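Side-chain contact in hypothetical protein AGR_L_1239 (Agrobacterium tumefaciens str. C58, PDB 1VQS), which is of unknown function but belongs to the NIPSNAP family and adopts a ferredoxin-like fold: residues N24-A29 and R96-V101. Sequence-based numbering, arbitrary orientation.
Sequences NGAIPA and RDLIEV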
loop_
_atom_site.group_PDB
_atom_site.type_symbol
_atom_site.label_atom_id
_atom_site.label_comp_id
_atom_site.label_asym_id
_atom_site.label_seq_id
_atom_site.Cartn_x
_atom_site.Cartn_y
_atom_site.Cartn_z
ATOM N N ASN B 24 -12.752 -12.857 -5.012
ATOM C CA ASN B 24 -13.986 -12.278 -4.530
ATOM C C ASN B 24 -15.125 -13.300 -4.538
ATOM O O ASN B 24 -15.410 -13.925 -5.562
ATOM C CB ASN B 24 -14.386 -11.064 -5.342
ATOM C CG ASN B 24 -15.639 -10.420 -4.810
ATOM O OD1 ASN B 24 -15.621 -9.822 -3.720
ATOM N ND2 ASN B 24 -16.740 -10.547 -5.565
ATOM N N GLY B 25 -15.747 -13.425 -3.371
ATOM C CA GLY B 25 -16.886 -14.288 -3.130
ATOM C C GLY B 25 -16.546 -15.717 -2.776
ATOM O O GLY B 25 -17.444 -16.545 -2.626
ATOM N N ALA B 26 -15.257 -16.025 -2.656
ATOM C CA ALA B 26 -14.815 -17.399 -2.426
ATOM C C ALA B 26 -14.833 -17.885 -0.980
ATOM O O ALA B 26 -14.557 -19.057 -0.742
ATOM C CB ALA B 26 -13.427 -17.574 -2.980
ATOM N N ILE B 27 -15.113 -17.017 -0.007
ATOM C CA ILE B 27 -15.044 -17.448 1.403
ATOM C C ILE B 27 -15.884 -18.701 1.700
ATOM O O ILE B 27 -15.364 -19.662 2.260
ATOM C CB ILE B 27 -15.347 -16.311 2.393
ATOM C CG1 ILE B 27 -14.142 -15.365 2.522
ATOM C CG2 ILE B 27 -15.617 -16.869 3.819
ATOM C CD1 ILE B 27 -14.411 -14.144 3.408
ATOM N N PRO B 28 -17.161 -18.715 1.314
ATOM C CA PRO B 28 -17.946 -19.924 1.647
ATOM C C PRO B 28 -17.377 -21.206 1.034
ATOM O O PRO B 28 -17.304 -22.224 1.745
ATOM C CB PRO B 28 -19.346 -19.613 1.100
ATOM C CG PRO B 28 -19.411 -18.102 1.056
ATOM C CD PRO B 28 -17.997 -17.670 0.704
ATOM N N ALA B 29 -16.972 -21.180 -0.233
ATOM C CA ALA B 29 -16.360 -22.377 -0.843
ATOM C C ALA B 29 -15.071 -22.814 -0.175
ATOM O O ALA B 29 -14.819 -24.011 0.040
ATOM C CB ALA B 29 -16.140 -22.174 -2.332
ATOM N N ARG B 96 -5.781 -23.436 -3.708
ATOM C CA ARG B 96 -4.703 -22.556 -4.122
ATOM C C ARG B 96 -5.101 -21.531 -5.185
ATOM O O ARG B 96 -4.375 -20.528 -5.370
ATOM C CB ARG B 96 -3.490 -23.344 -4.556
ATOM C CG ARG B 96 -3.687 -24.090 -5.770
ATOM C CD ARG B 96 -2.362 -24.678 -6.249
ATOM N NE ARG B 96 -2.594 -25.610 -7.333
ATOM C CZ ARG B 96 -1.866 -26.705 -7.544
ATOM N NH1 ARG B 96 -0.863 -26.981 -6.735
ATOM N NH2 ARG B 96 -2.156 -27.508 -8.556
ATOM N N ASP B 97 -6.207 -21.770 -5.894
ATOM C CA ASP B 97 -6.762 -20.781 -6.833
ATOM C C ASP B 97 -7.840 -19.925 -6.195
ATOM O O ASP B 97 -8.237 -18.900 -6.774
ATOM C CB ASP B 97 -7.280 -21.447 -8.103
ATOM C CG ASP B 97 -6.228 -22.264 -8.808
ATOM O OD1 ASP B 97 -5.021 -21.965 -8.672
ATOM O OD2 ASP B 97 -6.615 -23.255 -9.482
ATOM N N LEU B 98 -8.300 -20.310 -5.001
ATOM C CA LEU B 98 -9.215 -19.474 -4.238
ATOM C C LEU B 98 -8.441 -18.379 -3.537
ATOM O O LEU B 98 -8.974 -17.296 -3.297
ATOM C CB LEU B 98 -9.989 -20.297 -3.226
ATOM C CG LEU B 98 -10.863 -21.427 -3.811
ATOM C CD1 LEU B 98 -11.670 -22.079 -2.715
ATOM C CD2 LEU B 98 -11.778 -20.932 -4.889
ATOM N N ILE B 99 -7.196 -18.666 -3.173
ATOM C CA ILE B 99 -6.319 -17.667 -2.578
ATOM C C ILE B 99 -5.643 -16.859 -3.680
ATOM O O ILE B 99 -5.005 -17.455 -4.555
ATOM C CB ILE B 99 -5.212 -18.342 -1.729
ATOM C CG1 ILE B 99 -5.811 -19.135 -0.569
ATOM C CG2 ILE B 99 -4.165 -17.300 -1.235
ATOM C CD1 ILE B 99 -4.851 -20.189 0.020
ATOM N N GLU B 100 -5.776 -15.530 -3.630
ATOM C CA GLU B 100 -5.071 -14.621 -4.559
ATOM C C GLU B 100 -3.718 -14.141 -4.024
ATOM O O GLU B 100 -2.671 -14.240 -4.708
ATOM C CB GLU B 100 -5.934 -13.405 -4.917
ATOM C CG GLU B 100 -7.124 -13.794 -5.757
ATOM C CD GLU B 100 -7.921 -12.636 -6.294
ATOM O OE1 GLU B 100 -7.746 -11.477 -5.864
ATOM O OE2 GLU B 100 -8.791 -12.900 -7.163
ATOM N N VAL B 101 -3.736 -13.613 -2.812
ATOM C CA VAL B 101 -2.528 -13.011 -2.213
ATOM C C VAL B 101 -2.397 -13.458 -0.787
ATOM O O VAL B 101 -3.381 -13.668 -0.093
ATOM C CB VAL B 101 -2.588 -11.481 -2.269
ATOM C CG1 VAL B 101 -1.389 -10.848 -1.595
ATOM C CG2 VAL B 101 -2.640 -11.016 -3.696
HETATM O O HOH W 1 -11.049 -11.452 -6.949
#
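L98 meets A26 and A29 with its forked end, one methyl for each. CD2 comes to 4.2 Å from A26 CB, while CD1 reaches toward the first turn of helix 27-46, 4.3 Å from A29 C and 4.5 Å from A29 CB. What sends the fork across is chi1 of -60°, with CG anti to the carbonyl carbon and beside the backbone N. The CA-CB bonds of A26 and A29 both turn toward 96-101, that of A26 more directly at L98, and the nearest pair of CA atoms, those of A26 and L98, is 6.2 Å apart. Y30, one residue further along the helix, also touches L98, and the A29 methyl lies beside a bound (4S)-2-methyl-2,4-pentanediol, probably from the crystallisation liquor.

In this ferredoxin-like fold, an antiparallel sheet with strand order 2-3-1-4, the contact joins the turn leading from strand 14-22 into helix 27-46 to the residue just before strand 99-109, the neighbour of 14-22 in the sheet. The CA-CB bond of I99, first in that strand, points away from 24-29, and the side chain packs on Y20, L22 and Y30.

At E100 the link becomes polar and runs through water. One water accepts from N24 N at 2.9 Å and lies 2.7 Å from E100 OE2, to which it can donate, bridging the two segments where no direct hydrogen bond does. The other carboxylate oxygen, OE1, forms a salt bridge with R21, so both oxygens of the group have a partner. E100 and V101 both sit opposite R21 of the neighbouring strand 14-22, a classic beta bulge.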